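Side-chain contacts in erythrocyte membrane protein 1 (Plasmodium falciparum, PDB 6S8T), which probably binds the host cell-surface receptor ICAM-1 through this domain, a DBLbeta domain of the much longer PfEMP1 adhesion protein displayed by infected erythrocytes: residues P113-M118 and L295-E300; Q175-R180 and W301-C306; Y184-L189 and L287-P292. All blocks are in the same frame, centred on the assembly; numbering follows the deposited sequence. Where two conformers were deposited one is given.

Interaction 1: P113-M118 and L295-E300; sequences PRRQHM and LRWMVE
Arg114 and Glu300 form a buried, side-on bidentate salt bridge that ties the short helix 113-116 to the long helix 293-319 in the helical core of this Duffy-binding-like domain. Each carboxylate oxygen receives one nearly straight N-H bond: Arg114 NE lies 2.8 Å from Glu300 OE2, and Arg114 NH1 lies 2.9 Å from Glu300 OE1. Both oxygens are approached on their syn lone pairs, and the guanidinium and carboxylate planes are only 22° apart, so the two flat groups form a nearly coplanar ring of bonds. The arginine reaches this position by a bend at chi3 (52°), whereas Glu300 is extended beyond CG and meets it at about a right angle. The other terminal nitrogen, Arg114 NH2, is salt-bridged to Asp188 OD2 of helix 172-194, which fixes the rotation of the guanidinium from a second direction.

Beside this bridge the indole of Trp297 packs on the aliphatic part of Arg115, with Arg115 CG 3.8 Å from Trp297 CZ2. A turn at chi2 (72°) leads the chain away from the indole, so that the guanidinium reaches its salt-bridge partner Asp197. Trp297 NE1 is hydrogen-bonded to Asp188 OD1; Asp188 thus serves both Arg114 and the indole, and probably helps fix the latter's rotation. One water completes the link: it accepts from the backbone, 3.1 Å from Arg114 N, and donates to Glu300 OE2 at 2.9 Å.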
loop_
_atom_site.group_PDB
_atom_site.type_symbol
_atom_site.label_atom_id
_atom_site.label_comp_id
_atom_site.label_asym_id
_atom_site.label_seq_id
_atom_site.Cartn_x
_atom_site.Cartn_y
_atom_site.Cartn_z
ATOM N N PRO A 113 -5.124 -0.224 7.044
ATOM C CA PRO A 113 -4.667 -0.349 8.441
ATOM C C PRO A 113 -3.178 -0.616 8.569
ATOM O O PRO A 113 -2.553 -0.135 9.523
ATOM C CB PRO A 113 -5.498 -1.522 8.978
ATOM C CG PRO A 113 -6.738 -1.508 8.153
ATOM C CD PRO A 113 -6.309 -1.054 6.774
ATOM N N ARG A 114 -2.590 -1.371 7.636
ATOM C CA ARG A 114 -1.144 -1.566 7.650
ATOM C C ARG A 114 -0.410 -0.235 7.536
ATOM O O ARG A 114 0.564 0.010 8.257
ATOM C CB ARG A 114 -0.731 -2.503 6.514
ATOM C CG ARG A 114 0.773 -2.615 6.314
ATOM C CD ARG A 114 1.100 -3.147 4.930
ATOM N NE ARG A 114 0.423 -2.370 3.895
ATOM C CZ ARG A 114 0.860 -1.203 3.433
ATOM N NH1 ARG A 114 0.174 -0.560 2.495
ATOM N NH2 ARG A 114 1.981 -0.678 3.909
ATOM N N ARG A 115 -0.878 0.644 6.642
ATOM C CA ARG A 115 -0.242 1.945 6.451
ATOM C C ARG A 115 -0.446 2.851 7.657
ATOM O O ARG A 115 0.485 3.541 8.088
ATOM C CB ARG A 115 -0.790 2.611 5.186
ATOM C CG ARG A 115 -0.439 4.092 5.036
ATOM C CD ARG A 115 1.034 4.290 4.705
ATOM N NE ARG A 115 1.413 5.704 4.654
ATOM C CZ ARG A 115 1.882 6.389 5.695
ATOM N NH1 ARG A 115 2.022 5.794 6.872
ATOM N NH2 ARG A 115 2.205 7.669 5.561
ATOM N N GLN A 116 -1.661 2.866 8.212
ATOM C CA GLN A 116 -1.962 3.770 9.319
ATOM C C GLN A 116 -1.072 3.499 10.528
ATOM O O GLN A 116 -0.665 4.434 11.226
ATOM C CB GLN A 116 -3.436 3.650 9.703
ATOM C CG GLN A 116 -3.831 4.486 10.904
ATOM C CD GLN A 116 -5.322 4.467 11.150
ATOM O OE1 GLN A 116 -6.115 4.423 10.211
ATOM N NE2 GLN A 116 -5.714 4.492 12.420
ATOM N N HIS A 117 -0.756 2.231 10.793
ATOM C CA HIS A 117 0.060 1.858 11.944
ATOM C C HIS A 117 1.492 1.507 11.550
ATOM O O HIS A 117 2.139 0.687 12.210
ATOM C CB HIS A 117 -0.592 0.700 12.699
ATOM C CG HIS A 117 -2.015 0.964 13.083
ATOM N ND1 HIS A 117 -2.376 1.967 13.957
ATOM C CD2 HIS A 117 -3.167 0.364 12.703
ATOM C CE1 HIS A 117 -3.688 1.968 14.105
ATOM N NE2 HIS A 117 -4.192 1.003 13.358
ATOM N N MET A 118 1.998 2.126 10.488
ATOM C CA MET A 118 3.360 1.894 10.032
ATOM C C MET A 118 4.368 2.438 11.044
ATOM O O MET A 118 4.134 3.456 11.699
ATOM C CB MET A 118 3.553 2.553 8.664
ATOM C CG MET A 118 4.718 2.045 7.843
ATOM S SD MET A 118 4.576 2.584 6.124
ATOM C CE MET A 118 6.241 2.277 5.543
ATOM N N LEU A 295 -3.413 2.852 -6.675
ATOM C CA LEU A 295 -3.731 1.533 -7.211
ATOM C C LEU A 295 -3.269 0.417 -6.281
ATOM O O LEU A 295 -3.934 -0.622 -6.193
ATOM C CB LEU A 295 -3.112 1.356 -8.600
ATOM C CG LEU A 295 -3.641 2.310 -9.687
ATOM C CD1 LEU A 295 -2.816 2.197 -10.960
ATOM C CD2 LEU A 295 -5.110 2.044 -9.979
ATOM N N ARG A 296 -2.143 0.607 -5.583
ATOM C CA ARG A 296 -1.693 -0.402 -4.626
ATOM C C ARG A 296 -2.707 -0.570 -3.503
ATOM O O ARG A 296 -3.089 -1.693 -3.155
ATOM C CB ARG A 296 -0.319 -0.033 -4.060
ATOM C CG ARG A 296 0.758 0.195 -5.122
ATOM C CD ARG A 296 2.166 0.239 -4.515
ATOM N NE ARG A 296 2.267 1.099 -3.336
ATOM C CZ ARG A 296 2.743 2.342 -3.339
ATOM N NH1 ARG A 296 2.794 3.033 -2.206
ATOM N NH2 ARG A 296 3.168 2.897 -4.469
ATOM N N TRP A 297 -3.182 0.547 -2.946
ATOM C CA TRP A 297 -4.139 0.484 -1.846
ATOM C C TRP A 297 -5.462 -0.143 -2.277
ATOM O O TRP A 297 -6.103 -0.836 -1.479
ATOM C CB TRP A 297 -4.363 1.886 -1.272
ATOM C CG TRP A 297 -3.178 2.431 -0.515
ATOM C CD1 TRP A 297 -1.976 1.811 -0.307
ATOM C CD2 TRP A 297 -3.095 3.699 0.145
ATOM N NE1 TRP A 297 -1.150 2.620 0.439
ATOM C CE2 TRP A 297 -1.814 3.784 0.727
ATOM C CE3 TRP A 297 -3.977 4.774 0.292
ATOM C CZ2 TRP A 297 -1.396 4.900 1.449
ATOM C CZ3 TRP A 297 -3.562 5.882 1.008
ATOM C CH2 TRP A 297 -2.283 5.936 1.580
ATOM N N MET A 298 -5.882 0.083 -3.529
ATOM C CA MET A 298 -7.103 -0.544 -4.032
ATOM C C MET A 298 -6.965 -2.062 -4.091
ATOM O O MET A 298 -7.881 -2.789 -3.686
ATOM C CB MET A 298 -7.454 0.020 -5.415
ATOM C CG MET A 298 -8.652 -0.647 -6.093
ATOM S SD MET A 298 -9.034 -0.011 -7.748
ATOM C CE MET A 298 -7.767 -0.800 -8.740
ATOM N N VAL A 299 -5.836 -2.559 -4.608
ATOM C CA VAL A 299 -5.596 -4.001 -4.623
ATOM C C VAL A 299 -5.566 -4.552 -3.199
ATOM O O VAL A 299 -6.083 -5.641 -2.928
ATOM C CB VAL A 299 -4.291 -4.324 -5.379
ATOM C CG1 VAL A 299 -3.978 -5.818 -5.303
ATOM C CG2 VAL A 299 -4.373 -3.863 -6.830
ATOM N N GLU A 300 -4.964 -3.806 -2.268
ATOM C CA GLU A 300 -4.942 -4.232 -0.870
ATOM C C GLU A 300 -6.329 -4.151 -0.243
ATOM O O GLU A 300 -6.663 -4.966 0.623
ATOM C CB GLU A 300 -3.931 -3.389 -0.081
ATOM C CG GLU A 300 -3.660 -3.845 1.364
ATOM C CD GLU A 300 -2.506 -3.084 2.014
ATOM O OE1 GLU A 300 -1.963 -2.160 1.372
ATOM O OE2 GLU A 300 -2.127 -3.411 3.165
HETATM O O HOH W 1 -3.927 -3.135 5.437
#

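Interaction 2: Q175-R180 and W301-C306; sequences QESICR and WAEWFC
Two long helices of the Duffy-binding-like fold, 172-194 and 293-319, are joined here by a buried polar bridge centred on one carboxylate oxygen. Ser177 and Arg180, one helical turn apart on helix 172-194, converge on Glu303, whose side chain spans the gap between segments whose closest CA atoms, Ser177 CA and Glu303 CA, are 9.1 Å apart. Glu303 covers that distance because it is fully stretched: CG stands opposite the backbone N (chi1 174°) and the chain is extended beyond CG.

Glu303 OE2 accepts two hydrogen bonds from opposite faces of the carboxylate plane. Ser177 OG donates to Glu303 OE2 over 2.8 Å, arriving on the syn side but 30° out of plane. Arg180 NH1 approaches Glu303 OE2 at 2.9 Å from well above the plane, yet the oxygen lies in the guanidinium plane of the arginine, so the donor geometry is good although the two planes are 56° apart. This is therefore a single-pronged salt bridge: Arg180 NE is 3.7 Å from Glu303 OE1 and, though buried, has no hydrogen-bond partner.

Second-shell groups hold both donors. Arg180 NH2 is salt-bridged to Asp277, and Ser177 OG is also hydrogen-bonded to the hydroxyl of Tyr160 on helix 137-163. Disulfides Cys179-Cys278 and Cys306-Cys430 anchor the same two segments to other parts of the chain. With two donors on OE2, the carboxylate probably stays ionised. Its other oxygen is bound by one ordered water, which lies 3.1 Å from Glu303 OE1 and donates to it and also to Ser177 O, at the same distance.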
loop_
_atom_site.group_PDB
_atom_site.type_symbol
_atom_site.label_atom_id
_atom_site.label_comp_id
_atom_site.label_asym_id
_atom_site.label_seq_id
_atom_site.Cartn_x
_atom_site.Cartn_y
_atom_site.Cartn_z
ATOM N N GLN A 175 1.760 -17.114 3.889
ATOM C CA GLN A 175 3.121 -16.636 3.671
ATOM C C GLN A 175 3.170 -15.625 2.531
ATOM O O GLN A 175 3.831 -14.586 2.644
ATOM C CB GLN A 175 4.060 -17.811 3.396
ATOM C CG GLN A 175 4.200 -18.780 4.562
ATOM C CD GLN A 175 5.304 -19.805 4.360
ATOM O OE1 GLN A 175 6.479 -19.457 4.253
ATOM N NE2 GLN A 175 4.928 -21.079 4.310
ATOM N N GLU A 176 2.469 -15.902 1.430
ATOM C CA GLU A 176 2.456 -14.957 0.319
ATOM C C GLU A 176 1.787 -13.647 0.716
ATOM O O GLU A 176 2.232 -12.568 0.310
ATOM C CB GLU A 176 1.763 -15.577 -0.893
ATOM C CG GLU A 176 2.732 -16.091 -1.942
ATOM C CD GLU A 176 2.032 -16.725 -3.124
ATOM O OE1 GLU A 176 1.060 -17.478 -2.905
ATOM O OE2 GLU A 176 2.449 -16.463 -4.273
ATOM N N SER A 177 0.725 -13.720 1.522
ATOM C CA SER A 177 0.058 -12.506 1.979
ATOM C C SER A 177 0.985 -11.656 2.844
ATOM O O SER A 177 0.957 -10.423 2.764
ATOM C CB SER A 177 -1.218 -12.873 2.740
ATOM O OG SER A 177 -1.956 -11.720 3.106
ATOM N N ILE A 178 1.814 -12.299 3.673
ATOM C CA ILE A 178 2.780 -11.564 4.487
ATOM C C ILE A 178 3.866 -10.955 3.608
ATOM O O ILE A 178 4.296 -9.815 3.827
ATOM C CB ILE A 178 3.384 -12.481 5.570
ATOM C CG1 ILE A 178 2.309 -12.982 6.533
ATOM C CG2 ILE A 178 4.468 -11.753 6.344
ATOM C CD1 ILE A 178 2.837 -13.953 7.588
ATOM N N CYS A 179 4.330 -11.704 2.602
ATOM C CA CYS A 179 5.335 -11.173 1.687
ATOM C C CYS A 179 4.810 -9.947 0.941
ATOM O O CYS A 179 5.543 -8.967 0.752
ATOM C CB CYS A 179 5.785 -12.268 0.712
ATOM S SG CYS A 179 6.751 -13.631 1.476
ATOM N N ARG A 180 3.536 -9.970 0.529
ATOM C CA ARG A 180 2.961 -8.816 -0.164
ATOM C C ARG A 180 2.871 -7.602 0.757
ATOM O O ARG A 180 3.100 -6.468 0.319
ATOM C CB ARG A 180 1.577 -9.157 -0.727
ATOM C CG ARG A 180 1.593 -9.986 -2.012
ATOM C CD ARG A 180 0.215 -10.043 -2.674
ATOM N NE ARG A 180 -0.811 -10.593 -1.789
ATOM C CZ ARG A 180 -1.135 -11.882 -1.719
ATOM N NH1 ARG A 180 -2.081 -12.286 -0.881
ATOM N NH2 ARG A 180 -0.513 -12.770 -2.484
ATOM N N TRP A 301 -7.152 -3.188 -0.674
ATOM C CA TRP A 301 -8.531 -3.108 -0.199
ATOM C C TRP A 301 -9.328 -4.337 -0.617
ATOM O O TRP A 301 -10.141 -4.853 0.157
ATOM C CB TRP A 301 -9.198 -1.832 -0.728
ATOM C CG TRP A 301 -10.615 -1.592 -0.229
ATOM C CD1 TRP A 301 -10.997 -0.736 0.767
ATOM C CD2 TRP A 301 -11.825 -2.197 -0.718
ATOM N NE1 TRP A 301 -12.362 -0.779 0.935
ATOM C CE2 TRP A 301 -12.894 -1.666 0.038
ATOM C CE3 TRP A 301 -12.107 -3.137 -1.715
ATOM C CZ2 TRP A 301 -14.222 -2.045 -0.174
ATOM C CZ3 TRP A 301 -13.425 -3.517 -1.920
ATOM C CH2 TRP A 301 -14.466 -2.968 -1.153
ATOM N N ALA A 302 -9.118 -4.814 -1.846
ATOM C CA ALA A 302 -9.875 -5.964 -2.326
ATOM C C ALA A 302 -9.471 -7.240 -1.596
ATOM O O ALA A 302 -10.317 -8.106 -1.341
ATOM C CB ALA A 302 -9.691 -6.126 -3.835
ATOM N N GLU A 303 -8.188 -7.379 -1.255
ATOM C CA GLU A 303 -7.743 -8.575 -0.543
ATOM C C GLU A 303 -8.363 -8.647 0.848
ATOM O O GLU A 303 -8.856 -9.703 1.263
ATOM C CB GLU A 303 -6.213 -8.615 -0.452
ATOM C CG GLU A 303 -5.696 -9.765 0.419
ATOM C CD GLU A 303 -4.177 -9.839 0.507
ATOM O OE1 GLU A 303 -3.492 -8.895 0.062
ATOM O OE2 GLU A 303 -3.666 -10.851 1.031
ATOM N N TRP A 304 -8.357 -7.530 1.582
ATOM C CA TRP A 304 -8.902 -7.533 2.935
ATOM C C TRP A 304 -10.426 -7.531 2.961
ATOM O O TRP A 304 -11.010 -7.966 3.960
ATOM C CB TRP A 304 -8.344 -6.350 3.733
ATOM C CG TRP A 304 -6.928 -6.602 4.151
ATOM C CD1 TRP A 304 -5.795 -6.202 3.499
ATOM C CD2 TRP A 304 -6.489 -7.362 5.287
ATOM N NE1 TRP A 304 -4.680 -6.650 4.169
ATOM C CE2 TRP A 304 -5.079 -7.361 5.271
ATOM C CE3 TRP A 304 -7.152 -8.028 6.323
ATOM C CZ2 TRP A 304 -4.321 -8.000 6.250
ATOM C CZ3 TRP A 304 -6.398 -8.666 7.295
ATOM C CH2 TRP A 304 -4.998 -8.648 7.252
ATOM N N PHE A 305 -11.081 -7.067 1.892
ATOM C CA PHE A 305 -12.523 -7.264 1.783
ATOM C C PHE A 305 -12.862 -8.738 1.629
ATOM O O PHE A 305 -13.852 -9.216 2.197
ATOM C CB PHE A 305 -13.096 -6.482 0.599
ATOM C CG PHE A 305 -14.462 -6.959 0.178
ATOM C CD1 PHE A 305 -15.589 -6.576 0.886
ATOM C CD2 PHE A 305 -14.616 -7.813 -0.908
ATOM C CE1 PHE A 305 -16.849 -7.020 0.515
ATOM C CE2 PHE A 305 -15.872 -8.262 -1.283
ATOM C CZ PHE A 305 -16.990 -7.865 -0.570
ATOM N N CYS A 306 -12.062 -9.470 0.845
ATOM C CA CYS A 306 -12.335 -10.888 0.644
ATOM C C CYS A 306 -12.078 -11.699 1.909
ATOM O O CYS A 306 -12.762 -12.700 2.145
ATOM C CB CYS A 306 -11.506 -11.426 -0.525
ATOM S SG CYS A 306 -12.167 -10.979 -2.169
HETATM O O HOH W 2 -1.107 -8.254 1.896
#

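Interaction 3: Y184-L189 and L287-P292; sequences YSFADL and LDDYIP
Phe186 brings its CE2 and CZ atoms against the carboxylate of Asp289, with Phe186 CE2 3.6 Å from Asp289 CG and the ring and carboxylate planes 55° apart. Chi1 of 165° directs the phenyl group away from its own backbone N and out from helix 172-194 toward the aspartate, whose carboxylate is turned to meet it by a chi1 of 52°. Next to this pair, Ala187 sits directly on the short 3-10 turn 288-290, which precedes helix 293-319 of the Duffy-binding-like domain and packs here on helix 172-194. Its methyl carbon, Ala187 CB, is 3.7 Å from Asp288 O and 3.8 Å from Asp289 CA. The distance of 4.1 Å between Ala187 CA and Asp289 CA is consistent with the small side chain of Ala187 at this point.

Across the two segments there is no hydrogen bond or salt bridge; the contact is made by close packing. Asp288 is salt-bridged to Arg183, and Asp289 to Arg257, with Trp253 also donating to Asp289. Nonpolar atoms of the helix thus lie against polar groups of the turn, whose charges are met by arginines outside the pair, probably offsetting the negative charge next to the phenyl ring.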
loop_
_atom_site.group_PDB
_atom_site.type_symbol
_atom_site.label_atom_id
_atom_site.label_comp_id
_atom_site.label_asym_id
_atom_site.label_seq_id
_atom_site.Cartn_x
_atom_site.Cartn_y
_atom_site.Cartn_z
ATOM N N TYR A 184 4.276 -3.907 0.122
ATOM C CA TYR A 184 3.473 -2.691 0.228
ATOM C C TYR A 184 4.133 -1.667 1.146
ATOM O O TYR A 184 4.079 -0.460 0.879
ATOM C CB TYR A 184 2.071 -3.027 0.740
ATOM C CG TYR A 184 1.218 -3.842 -0.209
ATOM C CD1 TYR A 184 1.271 -3.630 -1.583
ATOM C CD2 TYR A 184 0.350 -4.821 0.272
ATOM C CE1 TYR A 184 0.487 -4.369 -2.452
ATOM C CE2 TYR A 184 -0.436 -5.569 -0.588
ATOM C CZ TYR A 184 -0.363 -5.336 -1.951
ATOM O OH TYR A 184 -1.141 -6.071 -2.816
ATOM N N SER A 185 4.747 -2.124 2.244
ATOM C CA SER A 185 5.401 -1.200 3.167
ATOM C C SER A 185 6.655 -0.596 2.552
ATOM O O SER A 185 6.958 0.582 2.772
ATOM C CB SER A 185 5.743 -1.915 4.474
ATOM O OG SER A 185 6.661 -1.153 5.243
ATOM N N PHE A 186 7.408 -1.394 1.791
ATOM C CA PHE A 186 8.562 -0.865 1.068
ATOM C C PHE A 186 8.135 0.204 0.066
ATOM O O PHE A 186 8.822 1.216 -0.108
ATOM C CB PHE A 186 9.302 -2.008 0.365
ATOM C CG PHE A 186 10.287 -1.562 -0.688
ATOM C CD1 PHE A 186 11.525 -1.049 -0.333
ATOM C CD2 PHE A 186 9.982 -1.688 -2.037
ATOM C CE1 PHE A 186 12.438 -0.650 -1.306
ATOM C CE2 PHE A 186 10.888 -1.291 -3.015
ATOM C CZ PHE A 186 12.117 -0.773 -2.646
ATOM N N ALA A 187 6.987 0.006 -0.586
ATOM C CA ALA A 187 6.528 0.981 -1.570
ATOM C C ALA A 187 5.994 2.240 -0.896
ATOM O O ALA A 187 6.235 3.354 -1.374
ATOM C CB ALA A 187 5.465 0.356 -2.470
ATOM N N ASP A 188 5.269 2.080 0.218
ATOM C CA ASP A 188 4.776 3.235 0.965
ATOM C C ASP A 188 5.924 4.092 1.481
ATOM O O ASP A 188 5.843 5.326 1.460
ATOM C CB ASP A 188 3.893 2.778 2.131
ATOM C CG ASP A 188 2.506 2.337 1.685
ATOM O OD1 ASP A 188 2.147 2.548 0.500
ATOM O OD2 ASP A 188 1.770 1.776 2.524
ATOM N N LEU A 189 7.002 3.457 1.955
ATOM C CA LEU A 189 8.126 4.214 2.500
ATOM C C LEU A 189 8.818 5.030 1.415
ATOM O O LEU A 189 9.236 6.167 1.656
ATOM C CB LEU A 189 9.112 3.268 3.188
ATOM C CG LEU A 189 10.291 3.876 3.954
ATOM C CD1 LEU A 189 9.820 4.906 4.973
ATOM C CD2 LEU A 189 11.102 2.780 4.646
ATOM N N LEU A 287 9.413 -4.161 -7.587
ATOM C CA LEU A 287 9.075 -2.983 -8.376
ATOM C C LEU A 287 7.785 -2.320 -7.907
ATOM O O LEU A 287 7.229 -1.481 -8.627
ATOM C CB LEU A 287 8.976 -3.354 -9.855
ATOM C CG LEU A 287 10.288 -3.749 -10.535
ATOM C CD1 LEU A 287 10.021 -4.297 -11.926
ATOM C CD2 LEU A 287 11.232 -2.558 -10.598
ATOM N N ASP A 288 7.302 -2.674 -6.712
ATOM C CA ASP A 288 6.046 -2.117 -6.217
ATOM C C ASP A 288 6.125 -0.604 -6.039
ATOM O O ASP A 288 5.108 0.089 -6.161
ATOM C CB ASP A 288 5.665 -2.787 -4.893
ATOM C CG ASP A 288 5.491 -4.300 -5.022
ATOM O OD1 ASP A 288 6.485 -5.000 -5.317
ATOM O OD2 ASP A 288 4.359 -4.787 -4.819
ATOM N N ASP A 289 7.314 -0.072 -5.755
ATOM C CA ASP A 289 7.445 1.363 -5.527
ATOM C C ASP A 289 7.269 2.202 -6.795
ATOM O O ASP A 289 7.334 3.434 -6.700
ATOM C CB ASP A 289 8.796 1.671 -4.873
ATOM C CG ASP A 289 9.972 1.072 -5.627
ATOM O OD1 ASP A 289 9.805 0.007 -6.264
ATOM O OD2 ASP A 289 11.073 1.665 -5.569
ATOM N N TYR A 290 7.036 1.600 -7.963
ATOM C CA TYR A 290 6.733 2.362 -9.171
ATOM C C TYR A 290 5.283 2.236 -9.611
ATOM O O TYR A 290 4.915 2.786 -10.654
ATOM C CB TYR A 290 7.656 1.944 -10.319
ATOM C CG TYR A 290 9.109 2.177 -10.011
ATOM C CD1 TYR A 290 9.695 3.422 -10.211
ATOM C CD2 TYR A 290 9.894 1.156 -9.498
ATOM C CE1 TYR A 290 11.028 3.633 -9.917
ATOM C CE2 TYR A 290 11.220 1.357 -9.202
ATOM C CZ TYR A 290 11.785 2.593 -9.414
ATOM O OH TYR A 290 13.113 2.779 -9.119
ATOM N N ILE A 291 4.460 1.510 -8.862
ATOM C CA ILE A 291 3.025 1.451 -9.122
ATOM C C ILE A 291 2.370 2.562 -8.310
ATOM O O ILE A 291 2.639 2.686 -7.106
ATOM C CB ILE A 291 2.449 0.070 -8.768
ATOM C CG1 ILE A 291 3.056 -1.007 -9.670
ATOM C CG2 ILE A 291 0.931 0.078 -8.869
ATOM C CD1 ILE A 291 2.536 -2.395 -9.395
ATOM N N PRO A 292 1.526 3.400 -8.919
ATOM C CA PRO A 292 0.898 4.495 -8.165
ATOM C C PRO A 292 0.212 3.997 -6.896
ATOM O O PRO A 292 -0.473 2.972 -6.895
ATOM C CB PRO A 292 -0.105 5.075 -9.162
ATOM C CG PRO A 292 0.504 4.782 -10.508
ATOM C CD PRO A 292 1.184 3.444 -10.353
#

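In the fold
The three contacts join neighbouring parts of one helical Duffy-binding-like core. Interaction 1 lies about 10 Å from each of the others, centre to centre, and interactions 2 and 3 are about 15 Å apart. Interactions 1 and 2 use consecutive parts of helix 293-319; interactions 2 and 3 share helix 172-194. Along the chain the order is 113-118, 175-180, 184-189, 287-292, 295-300 and 301-306, so interactions 1 and 2 cross, while interaction 3 falls within the span of both. Arg296 connects interactions 1 and 3 directly, its NH1 salt-bridged to Asp188 OD1 at 2.8 Å. Together they join helices 113-116, 172-194 and 293-319, and the turn before the last of them, in one core.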